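Local atomic coordinates of addiction module toxin RelE (Helicobacter pylori, PDB entry 4LTT), a protein that probably acts as an RNA-cleaving toxin of a type II toxin-antitoxin system, a RelE-family member of the YafQ subfamily that can bind copper. Residues N20-S25 / C59-D64; I31-L34 / P39-P42; T33-E38 / D74-L79. All coordinates share one frame; numbering follows the deposited sequence.

Contact 1 (N20-S25 / C59-D64)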
ATOM      1  N   ASN A  20      11.269   8.273   9.912  1.00  9.35           N
ATOM      2  CA  ASN A  20      11.910   9.041   8.883  1.00 10.76           C
ATOM      3  C   ASN A  20      11.071  10.219   8.411  1.00  9.73           C
ATOM      4  O   ASN A  20      11.310  10.731   7.328  1.00 12.65           O
ATOM      5  CB  ASN A  20      12.265   8.126   7.690  1.00 12.88           C
ATOM      6  CG  ASN A  20      13.326   7.057   8.022  1.00 15.06           C
ATOM      7  OD1 ASN A  20      14.215   7.324   8.812  1.00 16.98           O
ATOM      8  ND2 ASN A  20      13.322   5.938   7.302  1.00 17.53           N
ATOM      9  N   GLY A  21      10.080  10.625   9.188  1.00  9.51           N
ATOM     10  CA  GLY A  21       9.364  11.832   8.882  1.00 10.95           C
ATOM     11  C   GLY A  21       8.108  11.678   8.043  1.00  9.19           C
ATOM     12  O   GLY A  21       7.564  12.649   7.597  1.00  9.65           O
ATOM     13  N   PHE A  22       7.677  10.459   7.758  1.00  9.01           N
ATOM     14  CA  PHE A  22       6.491  10.268   6.866  1.00  8.00           C
ATOM     15  C   PHE A  22       5.229  10.846   7.498  1.00  7.68           C
ATOM     16  O   PHE A  22       4.961  10.651   8.689  1.00  8.39           O
ATOM     17  CB  PHE A  22       6.341   8.779   6.725  1.00  8.55           C
ATOM     18  CG  PHE A  22       5.153   8.338   5.859  1.00  7.76           C
ATOM     19  CD1 PHE A  22       5.131   8.672   4.524  1.00  8.99           C
ATOM     20  CD2 PHE A  22       4.108   7.627   6.393  1.00  8.62           C
ATOM     21  CE1 PHE A  22       4.075   8.230   3.709  1.00  8.67           C
ATOM     22  CE2 PHE A  22       3.075   7.190   5.586  1.00  7.77           C
ATOM     23  CZ  PHE A  22       3.076   7.461   4.269  1.00  8.86           C
ATOM     24  N   ASP A  23       4.495  11.564   6.652  1.00  8.06           N
ATOM     25  CA  ASP A  23       3.186  12.097   6.961  1.00  8.62           C
ATOM     26  C   ASP A  23       2.126  11.138   6.362  1.00  8.89           C
ATOM     27  O   ASP A  23       2.084  11.038   5.138  1.00  9.95           O
ATOM     28  CB  ASP A  23       3.090  13.517   6.379  1.00 10.48           C
ATOM     29  CG  ASP A  23       1.741  14.173   6.598  1.00 14.89           C
ATOM     30  OD1 ASP A  23       0.722  13.548   6.784  1.00 14.86           O
ATOM     31  OD2 ASP A  23       1.654  15.447   6.474  1.00 22.24           O
ATOM     32  N   ASP A  24       1.312  10.509   7.158  1.00  7.96           N
ATOM     33  CA  ASP A  24       0.375   9.509   6.667  1.00  8.24           C
ATOM     34  C   ASP A  24      -0.974  10.024   6.240  1.00  8.50           C
ATOM     35  O   ASP A  24      -1.905   9.233   6.008  1.00  8.10           O
ATOM     36  CB  ASP A  24       0.238   8.402   7.736  1.00 10.34           C
ATOM     37  CG  ASP A  24      -0.493   8.837   8.963  1.00 10.55           C
ATOM     38  OD1 ASP A  24      -0.791  10.050   9.079  1.00 11.84           O
ATOM     39  OD2 ASP A  24      -0.794   7.966   9.809  1.00 12.92           O
ATOM     40  N   SER A  25      -1.134  11.336   6.043  1.00  7.85           N
ATOM     41  CA  SER A  25      -2.463  11.852   5.751  1.00  8.97           C
ATOM     42  C   SER A  25      -2.994  11.372   4.413  1.00  7.94           C
ATOM     43  O   SER A  25      -4.161  10.942   4.311  1.00  8.00           O
ATOM     44  CB  SER A  25      -2.495  13.328   5.928  1.00 10.86           C
ATOM     45  OG  SER A  25      -1.802  13.932   4.957  1.00 16.50           O
ATOM     46  N   CYS A  59       0.010   1.088  -5.433  1.00  6.96           N
ATOM     47  CA  CYS A  59      -0.237   2.482  -5.750  1.00  7.14           C
ATOM     48  C   CYS A  59       0.919   3.278  -5.152  1.00  7.38           C
ATOM     49  O   CYS A  59       1.709   2.793  -4.324  1.00  7.66           O
ATOM     50  CB  CYS A  59      -1.602   2.951  -5.289  1.00  6.70           C
ATOM     51  SG  CYS A  59      -1.855   2.935  -3.532  1.00  7.85           S
ATOM     52  N   HIS A  60       1.034   4.498  -5.637  1.00  7.97           N
ATOM     53  CA  HIS A  60       2.133   5.404  -5.171  1.00  8.48           C
ATOM     54  C   HIS A  60       1.599   6.424  -4.222  1.00  8.92           C
ATOM     55  O   HIS A  60       0.803   7.290  -4.646  1.00 12.52           O
ATOM     56  CB  HIS A  60       2.634   6.221  -6.316  1.00 12.93           C
ATOM     57  CG  HIS A  60       3.584   5.561  -7.179  1.00 19.66           C
ATOM     58  ND1 HIS A  60       3.333   4.472  -7.829  1.00 18.07           N
ATOM     59  CD2 HIS A  60       4.831   6.015  -7.613  1.00 23.87           C
ATOM     60  CE1 HIS A  60       4.394   4.179  -8.625  1.00 22.29           C
ATOM     61  NE2 HIS A  60       5.292   5.132  -8.456  1.00 22.46           N
ATOM     62  N   ILE A  61       1.998   6.360  -2.998  1.00  8.20           N
ATOM     63  CA  ILE A  61       1.637   7.394  -1.985  1.00 10.30           C
ATOM     64  C   ILE A  61       2.498   8.651  -2.163  1.00 11.30           C
ATOM     65  O   ILE A  61       1.982   9.784  -2.096  1.00 16.12           O
ATOM     66  CB  ILE A  61       1.726   6.799  -0.597  1.00  9.29           C
ATOM     67  CG1 ILE A  61       0.944   5.494  -0.459  1.00  8.76           C
ATOM     68  CG2 ILE A  61       1.290   7.826   0.495  1.00 10.82           C
ATOM     69  CD1 ILE A  61      -0.541   5.542  -0.719  1.00  9.60           C
ATOM     70  N   LYS A  62       3.777   8.427  -2.416  1.00 10.43           N
ATOM     71  CA  LYS A  62       4.764   9.450  -2.758  1.00 12.21           C
ATOM     72  C   LYS A  62       5.653   8.749  -3.812  1.00 14.62           C
ATOM     73  O   LYS A  62       5.674   7.565  -3.936  1.00 14.50           O
ATOM     74  CB  LYS A  62       5.660   9.905  -1.555  1.00 14.32           C
ATOM     75  CG  LYS A  62       4.866  10.225  -0.321  1.00 16.62           C
ATOM     76  CD  LYS A  62       5.579  11.271   0.519  1.00 23.85           C
ATOM     77  CE  LYS A  62       7.054  11.144   0.783  1.00 27.65           C
ATOM     78  NZ  LYS A  62       7.359  11.654   2.175  1.00 28.19           N
ATOM     79  N   PRO A  63       6.524   9.528  -4.488  1.00 18.99           N
ATOM     80  CA  PRO A  63       7.383   8.833  -5.461  1.00 20.66           C
ATOM     81  C   PRO A  63       8.236   7.644  -4.880  1.00 19.03           C
ATOM     82  O   PRO A  63       8.389   6.582  -5.558  1.00 24.43           O
ATOM     83  CB  PRO A  63       8.237   9.987  -6.060  1.00 24.02           C
ATOM     84  CG  PRO A  63       7.469  11.224  -5.791  1.00 22.24           C
ATOM     85  CD  PRO A  63       6.640  10.997  -4.564  1.00 21.35           C
ATOM     86  N   ASP A  64       8.729   7.760  -3.644  1.00 14.65           N
ATOM     87  CA  ASP A  64       9.477   6.662  -3.045  1.00 15.70           C
ATOM     88  C   ASP A  64       8.693   5.916  -1.998  1.00 11.29           C
ATOM     89  O   ASP A  64       9.288   5.224  -1.180  1.00 11.13           O
ATOM     90  CB  ASP A  64      10.765   7.170  -2.406  1.00 20.12           C
ATOM     91  CG  ASP A  64      11.792   7.562  -3.413  1.00 25.27           C
ATOM     92  OD1 ASP A  64      11.793   6.987  -4.521  1.00 29.34           O
ATOM     93  OD2 ASP A  64      12.648   8.381  -3.036  1.00 30.95           O
TER
HETATM   94  O   HOH W   1       5.633  12.513   4.072  1.00 14.32           O

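Contact 2 (I31-L34 / P39-P42)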
ATOM      1  N   ILE A  31      -6.333   4.641   1.867  1.00  6.08           N
ATOM      2  CA  ILE A  31      -6.842   3.446   2.481  1.00  6.28           C
ATOM      3  C   ILE A  31      -8.361   3.502   2.541  1.00  5.82           C
ATOM      4  O   ILE A  31      -9.040   2.500   2.246  1.00  6.18           O
ATOM      5  CB  ILE A  31      -6.198   3.233   3.873  1.00  6.70           C
ATOM      6  CG1 ILE A  31      -4.742   2.777   3.699  1.00  7.31           C
ATOM      7  CG2 ILE A  31      -7.000   2.219   4.688  1.00  7.58           C
ATOM      8  CD1 ILE A  31      -3.952   2.867   4.955  1.00  7.86           C
ATOM      9  N   LEU A  32      -8.926   4.654   2.932  1.00  5.77           N
ATOM     10  CA  LEU A  32     -10.372   4.718   3.024  1.00  6.35           C
ATOM     11  C   LEU A  32     -11.017   4.494   1.643  1.00  6.46           C
ATOM     12  O   LEU A  32     -12.033   3.769   1.521  1.00  7.09           O
ATOM     13  CB  LEU A  32     -10.776   6.073   3.620  1.00  7.08           C
ATOM     14  CG  LEU A  32     -12.320   6.258   3.726  1.00  7.51           C
ATOM     15  CD1 LEU A  32     -12.944   5.243   4.647  1.00  8.25           C
ATOM     16  CD2 LEU A  32     -12.626   7.708   4.147  1.00  9.51           C
ATOM     17  N   THR A  33     -10.458   5.120   0.614  1.00  6.25           N
ATOM     18  CA  THR A  33     -10.967   4.948  -0.738  1.00  6.88           C
ATOM     19  C   THR A  33     -10.948   3.467  -1.154  1.00  6.07           C
ATOM     20  O   THR A  33     -11.932   2.986  -1.687  1.00  6.41           O
ATOM     21  CB  THR A  33     -10.118   5.775  -1.709  1.00  7.41           C
ATOM     22  OG1 THR A  33     -10.236   7.157  -1.298  1.00  9.82           O
ATOM     23  CG2 THR A  33     -10.573   5.669  -3.135  1.00  8.92           C
ATOM     24  N   LEU A  34      -9.828   2.801  -0.914  1.00  5.50           N
ATOM     25  CA  LEU A  34      -9.730   1.376  -1.227  1.00  6.25           C
ATOM     26  C   LEU A  34     -10.703   0.545  -0.411  1.00  6.33           C
ATOM     27  O   LEU A  34     -11.311  -0.392  -0.966  1.00  6.76           O
ATOM     28  CB  LEU A  34      -8.306   0.901  -0.952  1.00  6.23           C
ATOM     29  CG  LEU A  34      -7.204   1.447  -1.925  1.00  6.11           C
ATOM     30  CD1 LEU A  34      -5.811   1.012  -1.501  1.00  6.27           C
ATOM     31  CD2 LEU A  34      -7.482   1.055  -3.382  1.00  6.73           C
ATOM     32  N   PRO A  39     -12.275   3.975  -7.040  1.00 10.00           N
ATOM     33  CA  PRO A  39     -10.977   4.081  -7.829  1.00 10.80           C
ATOM     34  C   PRO A  39     -10.108   5.189  -7.290  1.00 10.77           C
ATOM     35  O   PRO A  39     -10.573   6.236  -6.801  1.00 12.26           O
ATOM     36  CB  PRO A  39     -11.470   4.342  -9.252  1.00 12.76           C
ATOM     37  CG  PRO A  39     -12.775   5.048  -9.061  1.00 12.01           C
ATOM     38  CD  PRO A  39     -13.426   4.431  -7.848  1.00 11.65           C
ATOM     39  N   LEU A  40      -8.805   4.977  -7.387  1.00  9.16           N
ATOM     40  CA  LEU A  40      -7.860   6.007  -7.021  1.00  9.96           C
ATOM     41  C   LEU A  40      -7.628   6.979  -8.229  1.00 10.82           C
ATOM     42  O   LEU A  40      -7.747   6.621  -9.392  1.00 12.89           O
ATOM     43  CB  LEU A  40      -6.573   5.378  -6.613  1.00  8.95           C
ATOM     44  CG  LEU A  40      -6.618   4.564  -5.334  1.00  9.28           C
ATOM     45  CD1 LEU A  40      -5.293   3.936  -5.036  1.00  9.64           C
ATOM     46  CD2 LEU A  40      -6.954   5.461  -4.117  1.00 12.57           C
ATOM     47  N   ASP A  41      -7.334   8.225  -7.906  1.00 13.23           N
ATOM     48  CA  ASP A  41      -7.141   9.210  -8.966  1.00 14.04           C
ATOM     49  C   ASP A  41      -5.739   9.037  -9.590  1.00 12.14           C
ATOM     50  O   ASP A  41      -4.942   8.248  -9.117  1.00 10.89           O
ATOM     51  CB  ASP A  41      -7.382  10.573  -8.455  1.00 16.91           C
ATOM     52  CG  ASP A  41      -6.310  11.044  -7.662  1.00 18.96           C
ATOM     53  OD1 ASP A  41      -6.548  11.279  -6.476  1.00 23.08           O
ATOM     54  OD2 ASP A  41      -5.182  11.305  -8.228  1.00 22.62           O
ATOM     55  N   PRO A  42      -5.445   9.716 -10.708  1.00 11.96           N
ATOM     56  CA  PRO A  42      -4.338   9.314 -11.537  1.00 12.31           C
ATOM     57  C   PRO A  42      -2.985   9.507 -10.924  1.00 10.79           C
ATOM     58  O   PRO A  42      -2.069   8.779 -11.331  1.00 11.81           O
ATOM     59  CB  PRO A  42      -4.505  10.210 -12.806  1.00 14.89           C
ATOM     60  CG  PRO A  42      -5.953  10.489 -12.841  1.00 17.80           C
ATOM     61  CD  PRO A  42      -6.292  10.743 -11.401  1.00 15.67           C
TER

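Contact 3 (T33-E38 / D74-L79)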
ATOM      1  N   THR A  33     -10.458   5.120   0.614  1.00  6.25           N
ATOM      2  CA  THR A  33     -10.967   4.948  -0.738  1.00  6.88           C
ATOM      3  C   THR A  33     -10.948   3.467  -1.154  1.00  6.07           C
ATOM      4  O   THR A  33     -11.932   2.986  -1.687  1.00  6.41           O
ATOM      5  CB  THR A  33     -10.118   5.775  -1.709  1.00  7.41           C
ATOM      6  OG1 THR A  33     -10.236   7.157  -1.298  1.00  9.82           O
ATOM      7  CG2 THR A  33     -10.573   5.669  -3.135  1.00  8.92           C
ATOM      8  N   LEU A  34      -9.828   2.801  -0.914  1.00  5.50           N
ATOM      9  CA  LEU A  34      -9.730   1.376  -1.227  1.00  6.25           C
ATOM     10  C   LEU A  34     -10.703   0.545  -0.411  1.00  6.33           C
ATOM     11  O   LEU A  34     -11.311  -0.392  -0.966  1.00  6.76           O
ATOM     12  CB  LEU A  34      -8.306   0.901  -0.952  1.00  6.23           C
ATOM     13  CG  LEU A  34      -7.204   1.447  -1.925  1.00  6.11           C
ATOM     14  CD1 LEU A  34      -5.811   1.012  -1.501  1.00  6.27           C
ATOM     15  CD2 LEU A  34      -7.482   1.055  -3.382  1.00  6.73           C
ATOM     16  N   ARG A  35     -10.914   0.851   0.862  1.00  6.24           N
ATOM     17  CA  ARG A  35     -11.843   0.112   1.658  1.00  6.45           C
ATOM     18  C   ARG A  35     -13.245   0.246   1.149  1.00  6.94           C
ATOM     19  O   ARG A  35     -14.088  -0.680   1.315  1.00  6.98           O
ATOM     20  CB  ARG A  35     -11.831   0.628   3.115  1.00  6.87           C
ATOM     21  CG  ARG A  35     -10.566   0.208   3.869  1.00  6.88           C
ATOM     22  CD  ARG A  35     -10.572   0.652   5.313  1.00  6.56           C
ATOM     23  NE  ARG A  35     -11.603  -0.116   6.056  1.00  7.58           N
ATOM     24  CZ  ARG A  35     -12.042   0.176   7.262  1.00 10.00           C
ATOM     25  NH1 ARG A  35     -11.612   1.262   7.899  1.00 13.66           N
ATOM     26  NH2 ARG A  35     -12.922  -0.639   7.820  1.00 11.65           N
ATOM     27  N   LYS A  36     -13.527   1.385   0.517  1.00  6.62           N
ATOM     28  CA  LYS A  36     -14.850   1.636  -0.042  1.00  8.18           C
ATOM     29  C   LYS A  36     -14.978   1.132  -1.472  1.00  7.83           C
ATOM     30  O   LYS A  36     -16.049   1.352  -2.118  1.00  9.43           O
ATOM     31  CB  LYS A  36     -15.145   3.140   0.016  1.00  7.52           C
ATOM     32  CG  LYS A  36     -15.338   3.644   1.432  1.00  9.49           C
ATOM     33  CD  LYS A  36     -15.584   5.144   1.492  1.00 12.01           C
ATOM     34  CE  LYS A  36     -16.926   5.557   0.925  1.00 15.66           C
ATOM     35  NZ  LYS A  36     -17.270   7.026   1.152  1.00 19.44           N
ATOM     36  N   LYS A  37     -13.956   0.476  -2.007  1.00  8.18           N
ATOM     37  CA  LYS A  37     -14.000  -0.050  -3.382  1.00  7.94           C
ATOM     38  C   LYS A  37     -14.275   1.060  -4.382  1.00  9.39           C
ATOM     39  O   LYS A  37     -15.148   0.908  -5.278  1.00 10.59           O
ATOM     40  CB  LYS A  37     -14.995  -1.235  -3.516  1.00  9.39           C
ATOM     41  CG  LYS A  37     -14.593  -2.432  -2.672  1.00  9.83           C
ATOM     42  CD  LYS A  37     -15.615  -3.559  -2.837  1.00 13.20           C
ATOM     43  CE  LYS A  37     -15.119  -4.835  -2.168  1.00 17.91           C
ATOM     44  NZ  LYS A  37     -16.310  -5.768  -2.027  1.00 21.49           N
ATOM     45  N   GLU A  38     -13.565   2.148  -4.216  1.00  8.42           N
ATOM     46  CA  GLU A  38     -13.631   3.242  -5.126  1.00  9.05           C
ATOM     47  C   GLU A  38     -12.257   3.428  -5.800  1.00 10.14           C
ATOM     48  O   GLU A  38     -11.226   3.086  -5.244  1.00  9.86           O
ATOM     49  CB  GLU A  38     -14.023   4.533  -4.420  1.00 10.30           C
ATOM     50  CG  GLU A  38     -15.466   4.451  -3.871  1.00  9.99           C
ATOM     51  CD  GLU A  38     -15.861   5.617  -2.968  1.00 13.62           C
ATOM     52  OE1 GLU A  38     -15.018   6.393  -2.591  1.00 16.15           O
ATOM     53  OE2 GLU A  38     -17.019   5.622  -2.619  1.00 16.52           O
ATOM     54  N   ASP A  74     -13.464  -9.974   1.682  1.00 12.68           N
ATOM     55  CA  ASP A  74     -13.959  -8.906   2.551  1.00 10.38           C
ATOM     56  C   ASP A  74     -12.913  -8.171   3.364  1.00  8.38           C
ATOM     57  O   ASP A  74     -13.300  -7.417   4.269  1.00  8.88           O
ATOM     58  CB  ASP A  74     -15.126  -9.321   3.437  1.00 13.71           C
ATOM     59  CG  ASP A  74     -16.136  -8.158   3.630  1.00 14.90           C
ATOM     60  OD1 ASP A  74     -16.425  -7.415   2.692  1.00 17.31           O
ATOM     61  OD2 ASP A  74     -16.663  -8.001   4.777  1.00 19.22           O
ATOM     62  N   GLU A  75     -11.651  -8.346   3.017  1.00  7.50           N
ATOM     63  CA  GLU A  75     -10.564  -7.587   3.633  1.00  7.13           C
ATOM     64  C   GLU A  75      -9.836  -6.752   2.630  1.00  6.81           C
ATOM     65  O   GLU A  75      -9.668  -7.159   1.446  1.00  6.90           O
ATOM     66  CB  GLU A  75      -9.559  -8.539   4.331  1.00  8.72           C
ATOM     67  CG  GLU A  75     -10.120  -9.320   5.502  1.00 10.61           C
ATOM     68  CD  GLU A  75      -8.998 -10.123   6.155  1.00 13.32           C
ATOM     69  OE1 GLU A  75      -8.085 -10.654   5.494  1.00 14.62           O
ATOM     70  OE2 GLU A  75      -9.003 -10.147   7.431  1.00 18.67           O
ATOM     71  N   LEU A  76      -9.325  -5.611   3.109  1.00  6.19           N
ATOM     72  CA  LEU A  76      -8.270  -4.915   2.439  1.00  5.65           C
ATOM     73  C   LEU A  76      -6.984  -5.242   3.163  1.00  5.06           C
ATOM     74  O   LEU A  76      -6.843  -4.899   4.343  1.00  6.08           O
ATOM     75  CB  LEU A  76      -8.531  -3.391   2.487  1.00  6.10           C
ATOM     76  CG  LEU A  76      -7.332  -2.576   1.917  1.00  5.99           C
ATOM     77  CD1 LEU A  76      -7.103  -2.870   0.456  1.00  7.42           C
ATOM     78  CD2 LEU A  76      -7.613  -1.142   2.081  1.00  6.86           C
ATOM     79  N   ILE A  77      -6.119  -6.005   2.516  1.00  5.86           N
ATOM     80  CA  ILE A  77      -4.840  -6.444   3.083  1.00  5.95           C
ATOM     81  C   ILE A  77      -3.789  -5.435   2.720  1.00  5.53           C
ATOM     82  O   ILE A  77      -3.534  -5.221   1.526  1.00  6.23           O
ATOM     83  CB  ILE A  77      -4.481  -7.841   2.555  1.00  7.11           C
ATOM     84  CG1 ILE A  77      -5.514  -8.901   2.935  1.00  8.50           C
ATOM     85  CG2 ILE A  77      -3.119  -8.259   3.132  1.00  7.67           C
ATOM     86  CD1 ILE A  77      -5.425 -10.147   2.039  1.00 11.81           C
ATOM     87  N   LEU A  78      -3.115  -4.874   3.712  1.00  5.40           N
ATOM     88  CA  LEU A  78      -1.984  -4.014   3.470  1.00  5.70           C
ATOM     89  C   LEU A  78      -0.713  -4.752   3.730  1.00  5.61           C
ATOM     90  O   LEU A  78      -0.517  -5.276   4.819  1.00  6.49           O
ATOM     91  CB  LEU A  78      -2.055  -2.767   4.358  1.00  6.84           C
ATOM     92  CG  LEU A  78      -3.379  -1.963   4.228  1.00  7.29           C
ATOM     93  CD1 LEU A  78      -3.208  -0.612   4.908  1.00  9.73           C
ATOM     94  CD2 LEU A  78      -3.732  -1.685   2.742  1.00  8.25           C
ATOM     95  N   LEU A  79       0.078  -4.934   2.661  1.00  5.91           N
ATOM     96  CA  LEU A  79       1.253  -5.786   2.682  1.00  5.87           C
ATOM     97  C   LEU A  79       2.572  -5.055   2.935  1.00  6.59           C
ATOM     98  O   LEU A  79       3.371  -5.483   3.788  1.00  7.77           O
ATOM     99  CB  LEU A  79       1.319  -6.589   1.381  1.00  7.07           C
ATOM    100  CG  LEU A  79       2.395  -7.675   1.379  1.00  8.09           C
ATOM    101  CD1 LEU A  79       1.906  -8.768   2.272  1.00 11.59           C
ATOM    102  CD2 LEU A  79       2.659  -8.230  -0.039  1.00 10.16           C
TER
HETATM  103  O   HOH W   2     -16.449  -7.644   0.010  1.00 21.23           O
HETATM  104  O   HOH W   3     -14.398  -8.598  -1.309  1.00 24.90           O

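Contact 1 (N20-S25 / C59-D64)
The ring of Phe22 meets the segment 59-64 with its edge, overlapping the branch methyl of Ile61 and the end of Lys62. Its CZ lies 4.2 Å from Ile61 CG2, and the two side chains cross at about a right angle. Phe22 reaches this far because CG stands anti to its backbone N (chi1 179°), which swings the ring inward from a backbone that runs past the strand end. A flat apolar residue suits the place: the ring also packs on Leu17, Leu27 and Val65, filling the corner between both helices and the sheet. Over one of its faces, 4.0 Å above the plane and offset toward the rim, lies Asp24 N. Gly21 ends helix 8-19 in a Schellman motif; at its positive phi (93°) a CB would jam against Asn20 O, so glycine fits. Asp23 then makes an Asx turn, Ser25 N donating to Asp23 OD1 at 3.0 Å just where helix 25-35 begins. Across the contact, Ile61 and Lys62 form a classic beta bulge facing Val65, which helps both side chains point toward the loop. Lys62 NZ, near the ring plane and 4.4 Å from Phe22 CD1, donates to a water at 2.7 Å that also takes the Asp23 N-H. At the ring's edge rather than over its face, the ammonium lacks cation-pi geometry, and the water is the polar link across the contact.

Contact 2 (I31-L34 / P39-P42)
A helix terminus with the following loop folded back alongside it is the element here: the last turns of helix 25-35 receive Pro39 and Leu40 from the chain that has just left them. Leu40 carries the contact with a forked end. Its CD2 sits 3.8 Å from Thr33 CG2 and 4.0 Å from Thr33 CB, while the other branch, CD1, lies 4.0 Å from Leu34 CD2. The fork thus straddles two consecutive helix residues, and leucine, branched at CG, suits a position that touches both. Its side chain crosses that of Leu34 at about a right angle, so Leu34 CD2 presses on the branch point CG as well as on CD1 of Leu40.

Thr33 uses its two arms differently. With OG1 beside its backbone N (chi1 -60°), the hydroxyl hydrogen-bonds to Glu29 O one turn earlier in the helix, and CG2, anti to that N, is left facing the loop. This methyl also approaches Pro39 O at 3.7 Å, a van der Waals contact with a carbonyl oxygen. A beta-branched residue with one polar and one apolar arm fits well at this partly exposed edge of the helix. Pro39 takes part through that backbone oxygen, its phi held near -75° by the ring.

Leu34 continues inward to Leu67 and Tyr69 of strand 65-72 and to Leu76 of strand 75-82, whereas Leu40 leans on Asp46 and on Cys59 of strand 57-60, so that the loop bridges the helix and that side of the sheet.

Contact 3 (T33-E38 / D74-L79)
The flat guanidinium of Arg35 leaves the touching to its aliphatic stem: NE is hydrogen-bonded to Leu2 O, while CG lies 3.7 Å from Leu76 CD2. This is helix-on-sheet packing, the end of helix 25-35 resting on strand 75-82, an inner strand between 3-6 and 65-72. One methyl does nearly all the work on the strand side. Leu76 CD2 fits between two consecutive helix residues, also meeting Leu34 CB at 3.7 Å. Leu76 extends its CG anti to the backbone N (chi1 173°), which sends the branched end out from the strand to the helix, and a leucine suits this buried face, where it also packs on Leu4, Tyr69 and Val71. Arginine suits the helix margin, since its methylenes cross Leu76 at about a right angle and its polar end can turn to the backbone near the N terminus; the bend at chi3 (69°) helps it there.

The helix stops in a Schellman motif: Lys37 has positive phi, its N donates to Leu34 O at 3.0 Å, and Glu38 N donates to Thr33 O at 3.1 Å. From there the lysine chain stretches toward the turn that precedes the strand. Lys37 NZ and Asp74 OD1 stay 5.0 Å apart, too far for a direct salt bridge. A water joins them instead, accepting from Lys37 NZ at 2.8 Å and donating to Asp74 OD1 at 2.7 Å.

In the fold
From the N terminus, the chain forms strand 3-6 and helix 8-19 before entering the loop 20-25, which contact 1 later pairs with the end of strand 57-60. Within the span that contact 1 closes lies the short return of contact 2, where the chain leaving helix 25-35 turns back on it. Contact 3 starts from that same helix end, shares Thr33 and Leu34 with contact 2, and runs on to strand 75-82, so it crosses contact 1 along the sequence. Contacts 1 and 3 reach the same sheet on opposite sides of the chain's centre. Contact 2 touches both, through Leu40 on Cys59 and Ile31 on Leu78.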